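Local coordinates for flagellar biosynthesis protein FlhF (Bacillus subtilis, PDB 2PX0) that binds GTP as a homodimeric GTPase of the signal recognition particle family and is necessary for building the bacterial flagellum, at residues A[218-223]-A[242-247]; A[97-102]-A[267-272]. All coordinates share one frame; numbering follows the deposited sequence.

Contact 1. Residues A[218-223]-A[242-247]; sequences LVLSAT and NQYIFT
Leu218 and Tyr244, side by side and pointing the same way, pair on two neighbouring parallel strands in the central sheet of this SRP-type GTPase. Helix 226-232 connects the strands, so the pair with its crossover is a beta-alpha-beta unit. From Leu218 outward, CB faces Tyr244 CD1 at 4.0 Å. Chi1 of 177° sets CG anti to the backbone N, beside Tyr244 CE1; from CG, the CD2 branch meets the ring at its edge, near its plane, 3.4 Å from Tyr244 CE1. On the same face Leu220 CB packs on Phe246 CE1 at 4.0 Å, and helix 256-263 lies against both aromatic rings. The other face carries Val219, whose CG2 is 3.8 Å from Ile245 CB, and Thr247. Between the faces the backbones bond alternately: Ile245 N to Leu218 O, Leu220 N to Ile245 O, Thr247 N to Leu220 O, Ala222 N to Thr247 O. Leu220 O, which takes the Thr247 N-H, also receives a CA-H...O contact from Phe246 CA. At the nucleotide end Thr247, a GTP-site residue by similarity, lies about 4 Å from the bound GNP at its side chain's nearest approach, and its OG1 bonds Ala116 O. Where the first strand ends, Ser221 OG accepts from Thr223 N at 3.2 Å, closing an ST turn.

Contact 2. Residues A[97-102]-A[267-272]; sequences DKWQEP and IGVGFM
Trp99 lays one face of its indole over the backbone of Gly268 and the side chain of Val269. Gly268 CA stands almost straight above the five-membered ring, 3.7 Å from its centroid and 8° off the normal, a CH-pi contact. Val269 makes a second, more slanted one: its CG1 is 3.9 Å from the centroid of the six-membered ring, 30° off the normal, and reaches to 3.5 Å from Trp99 CZ3, while CG2 rests by CE3 and CZ3. The indole can come this close since Gly268 has no side chain; a CB there would point toward segment 97-102 and collide with Trp99 CD1. Leu262 of helix 256-263 and Pro287 of helix 287-294 also touch the indole. An alanine in place of Trp99 would probably leave Gly268 CA and the Val269 methyls without their aromatic cover and open a gap between the loop and these helices. Backbone bonds from the residues before and after Trp99 hold the loop. Gly268 N gives to Lys98 O at 3.0 Å, and Gln100 N gives to Val269 O at 3.1 Å. Lys98 O has a second donor in Gln243 NE2, from the adjoining strand 243-247. The Lys98 chain is bent at chi2 and chi3, and its NZ forms a salt bridge with Asp97 OD2 at 2.6 Å, on that oxygen's syn lone pair. The whole is structural packing: the linker between helix 81-90 and strand 107-112 is laid against the run into the edge strand of the P-loop NTPase sheet.

How the contacts relate
Contact 1 lies in the buried middle of the GTPase sheet, contact 2 at its margin, partly buried, their centres about 10 Å apart. They meet on strand 243-247, which pairs with strand 214-221 in one direction and with strand 271-272 in the other; Tyr244 O probably accepts from Gly270 N at 2.7 Å. Gln243 OE1 packs on Gly270 CA. The chemistry differs with place: a ladder of parallel-strand bonds with aliphatic and aromatic packing and a residue near the nucleotide in 218-223 with 242-247, against two backbone bonds and an indole over a glycine in 97-102 with 267-272, away from the nucleotide.

Contact 1. Residues A[218-223]-A[242-247]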
# COMPACT_ATOMS: atom_id res chain seq x y z
N LEU A 218 -15.26 -2.89 -2.67
CA LEU A 218 -14.04 -2.27 -3.16
C LEU A 218 -12.96 -2.25 -2.08
O LEU A 218 -13.11 -1.59 -1.05
CB LEU A 218 -14.34 -0.86 -3.66
CG LEU A 218 -13.13 -0.04 -4.14
CD1 LEU A 218 -12.44 -0.70 -5.33
CD2 LEU A 218 -13.60 1.34 -4.52
N VAL A 219 -11.87 -2.96 -2.31
CA VAL A 219 -10.80 -3.05 -1.33
C VAL A 219 -9.64 -2.07 -1.45
O VAL A 219 -8.82 -2.19 -2.37
CB VAL A 219 -10.23 -4.50 -1.30
CG1 VAL A 219 -8.96 -4.56 -0.46
CG2 VAL A 219 -11.29 -5.45 -0.73
N LEU A 220 -9.55 -1.13 -0.52
CA LEU A 220 -8.47 -0.14 -0.52
C LEU A 220 -7.74 -0.26 0.80
O LEU A 220 -8.33 -0.69 1.81
CB LEU A 220 -9.00 1.28 -0.64
CG LEU A 220 -9.83 1.70 -1.84
CD1 LEU A 220 -10.14 3.16 -1.68
CD2 LEU A 220 -9.09 1.46 -3.13
N SER A 221 -6.46 0.14 0.81
CA SER A 221 -5.65 0.07 2.00
C SER A 221 -5.52 1.40 2.72
O SER A 221 -5.34 2.44 2.09
CB SER A 221 -4.27 -0.44 1.66
OG SER A 221 -3.40 -0.27 2.77
N ALA A 222 -5.60 1.34 4.05
CA ALA A 222 -5.50 2.51 4.92
C ALA A 222 -4.11 3.15 4.90
O ALA A 222 -3.82 4.09 5.64
CB ALA A 222 -5.87 2.10 6.35
N THR A 223 -3.24 2.64 4.04
CA THR A 223 -1.89 3.19 3.97
C THR A 223 -1.68 4.13 2.78
O THR A 223 -0.77 4.94 2.78
CB THR A 223 -0.86 2.05 3.93
OG1 THR A 223 -1.12 1.13 4.99
CG2 THR A 223 0.53 2.59 4.13
N ASN A 242 -21.15 -1.83 -3.37
CA ASN A 242 -22.01 -1.80 -2.19
C ASN A 242 -21.38 -1.13 -0.96
O ASN A 242 -21.94 -0.21 -0.37
CB ASN A 242 -22.42 -3.22 -1.79
CG ASN A 242 -23.09 -3.98 -2.91
OD1 ASN A 242 -22.49 -4.19 -3.98
ND2 ASN A 242 -24.33 -4.41 -2.68
N GLN A 243 -20.20 -1.61 -0.57
CA GLN A 243 -19.50 -1.10 0.61
C GLN A 243 -18.04 -0.86 0.29
O GLN A 243 -17.64 -0.84 -0.87
CB GLN A 243 -19.57 -2.12 1.75
CG GLN A 243 -20.96 -2.42 2.26
CD GLN A 243 -21.47 -1.32 3.15
OE1 GLN A 243 -20.91 -1.06 4.22
NE2 GLN A 243 -22.54 -0.66 2.70
N TYR A 244 -17.25 -0.70 1.34
CA TYR A 244 -15.81 -0.45 1.23
C TYR A 244 -15.06 -1.29 2.26
O TYR A 244 -15.52 -1.49 3.39
CB TYR A 244 -15.51 1.00 1.57
CG TYR A 244 -15.50 2.01 0.46
CD1 TYR A 244 -14.78 1.80 -0.70
CD2 TYR A 244 -16.09 3.26 0.66
CE1 TYR A 244 -14.62 2.83 -1.64
CE2 TYR A 244 -15.94 4.28 -0.26
CZ TYR A 244 -15.21 4.06 -1.41
OH TYR A 244 -15.05 5.09 -2.29
N ILE A 245 -13.87 -1.74 1.89
CA ILE A 245 -13.04 -2.48 2.83
C ILE A 245 -11.68 -1.79 2.93
O ILE A 245 -10.93 -1.67 1.95
CB ILE A 245 -12.89 -3.94 2.41
CG1 ILE A 245 -14.27 -4.60 2.40
CG2 ILE A 245 -12.00 -4.67 3.40
CD1 ILE A 245 -14.27 -6.07 2.03
N PHE A 246 -11.39 -1.30 4.13
CA PHE A 246 -10.14 -0.61 4.39
C PHE A 246 -9.28 -1.53 5.21
O PHE A 246 -9.64 -1.91 6.32
CB PHE A 246 -10.39 0.71 5.12
CG PHE A 246 -10.89 1.80 4.22
CD1 PHE A 246 -10.03 2.44 3.33
CD2 PHE A 246 -12.24 2.14 4.20
CE1 PHE A 246 -10.50 3.39 2.44
CE2 PHE A 246 -12.71 3.09 3.32
CZ PHE A 246 -11.84 3.72 2.43
N THR A 247 -8.14 -1.90 4.66
CA THR A 247 -7.24 -2.80 5.33
C THR A 247 -6.08 -2.10 6.02
O THR A 247 -5.86 -0.90 5.86
CB THR A 247 -6.66 -3.80 4.35
OG1 THR A 247 -5.84 -3.09 3.42
CG2 THR A 247 -7.78 -4.53 3.59

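Contact 2. Residues A[97-102]-A[267-272]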
# COMPACT_ATOMS: atom_id res chain seq x y z
N ASP A 97 -26.96 4.16 7.85
CA ASP A 97 -27.59 3.13 7.03
C ASP A 97 -26.71 2.69 5.86
O ASP A 97 -26.82 1.56 5.41
CB ASP A 97 -28.95 3.59 6.49
CG ASP A 97 -28.81 4.65 5.43
OD1 ASP A 97 -28.38 5.77 5.78
OD2 ASP A 97 -29.12 4.36 4.25
N LYS A 98 -25.85 3.58 5.38
CA LYS A 98 -25.00 3.21 4.27
C LYS A 98 -23.74 2.47 4.72
O LYS A 98 -22.91 2.09 3.89
CB LYS A 98 -24.63 4.45 3.46
CG LYS A 98 -25.32 4.53 2.11
CD LYS A 98 -26.80 4.82 2.26
CE LYS A 98 -27.03 6.25 2.74
NZ LYS A 98 -28.48 6.55 3.00
N TRP A 99 -23.58 2.28 6.02
CA TRP A 99 -22.42 1.56 6.55
C TRP A 99 -22.85 0.17 7.04
O TRP A 99 -24.04 -0.17 7.07
CB TRP A 99 -21.82 2.31 7.73
CG TRP A 99 -21.10 3.59 7.43
CD1 TRP A 99 -21.62 4.71 6.84
CD2 TRP A 99 -19.76 3.93 7.83
NE1 TRP A 99 -20.68 5.74 6.85
CE2 TRP A 99 -19.54 5.28 7.45
CE3 TRP A 99 -18.73 3.22 8.46
CZ2 TRP A 99 -18.33 5.93 7.69
CZ3 TRP A 99 -17.53 3.87 8.71
CH2 TRP A 99 -17.34 5.21 8.32
N GLN A 100 -21.86 -0.63 7.42
CA GLN A 100 -22.09 -1.98 7.96
C GLN A 100 -23.14 -2.88 7.30
O GLN A 100 -23.91 -3.57 7.98
CB GLN A 100 -22.38 -1.88 9.46
CG GLN A 100 -21.18 -1.47 10.26
CD GLN A 100 -21.51 -1.27 11.72
OE1 GLN A 100 -22.22 -0.34 12.08
NE2 GLN A 100 -20.99 -2.16 12.58
N GLU A 101 -23.16 -2.89 5.98
CA GLU A 101 -24.08 -3.75 5.26
C GLU A 101 -23.52 -5.16 5.46
O GLU A 101 -22.46 -5.48 4.94
CB GLU A 101 -24.06 -3.38 3.78
CG GLU A 101 -25.07 -4.09 2.91
CD GLU A 101 -24.88 -3.76 1.43
OE1 GLU A 101 -23.99 -4.37 0.79
OE2 GLU A 101 -25.60 -2.87 0.92
N PRO A 102 -24.21 -6.01 6.22
CA PRO A 102 -23.72 -7.38 6.45
C PRO A 102 -23.70 -8.20 5.17
O PRO A 102 -24.22 -7.80 4.14
CB PRO A 102 -24.73 -7.94 7.44
CG PRO A 102 -25.99 -7.30 6.99
CD PRO A 102 -25.55 -5.85 6.80
N ILE A 267 -21.35 5.74 -0.25
CA ILE A 267 -21.40 4.45 0.47
C ILE A 267 -20.38 4.46 1.60
O ILE A 267 -19.37 5.15 1.52
CB ILE A 267 -21.11 3.24 -0.45
CG1 ILE A 267 -19.94 3.54 -1.38
CG2 ILE A 267 -22.34 2.87 -1.24
CD1 ILE A 267 -19.73 2.48 -2.46
N GLY A 268 -20.67 3.71 2.66
CA GLY A 268 -19.76 3.65 3.80
C GLY A 268 -18.83 2.44 3.79
O GLY A 268 -18.60 1.82 2.75
N VAL A 269 -18.29 2.10 4.95
CA VAL A 269 -17.39 0.96 5.01
C VAL A 269 -18.10 -0.28 5.53
O VAL A 269 -18.90 -0.22 6.47
CB VAL A 269 -16.13 1.25 5.90
CG1 VAL A 269 -15.83 2.75 5.91
CG2 VAL A 269 -16.33 0.70 7.31
N GLY A 270 -17.82 -1.40 4.89
CA GLY A 270 -18.41 -2.65 5.32
C GLY A 270 -17.46 -3.23 6.35
O GLY A 270 -17.81 -3.41 7.51
N PHE A 271 -16.23 -3.47 5.92
CA PHE A 271 -15.23 -4.04 6.80
C PHE A 271 -13.91 -3.27 6.91
O PHE A 271 -13.59 -2.38 6.10
CB PHE A 271 -14.95 -5.46 6.31
CG PHE A 271 -16.15 -6.35 6.35
CD1 PHE A 271 -16.57 -6.91 7.56
CD2 PHE A 271 -16.91 -6.56 5.21
CE1 PHE A 271 -17.74 -7.66 7.62
CE2 PHE A 271 -18.09 -7.31 5.27
CZ PHE A 271 -18.50 -7.85 6.47
N MET A 272 -13.15 -3.60 7.94
CA MET A 272 -11.85 -3.02 8.18
C MET A 272 -11.04 -4.17 8.76
O MET A 272 -11.58 -5.00 9.49
CB MET A 272 -11.92 -1.86 9.19
CG MET A 272 -12.59 -0.58 8.67
SD MET A 272 -11.85 0.93 9.38
CE MET A 272 -11.94 0.54 11.07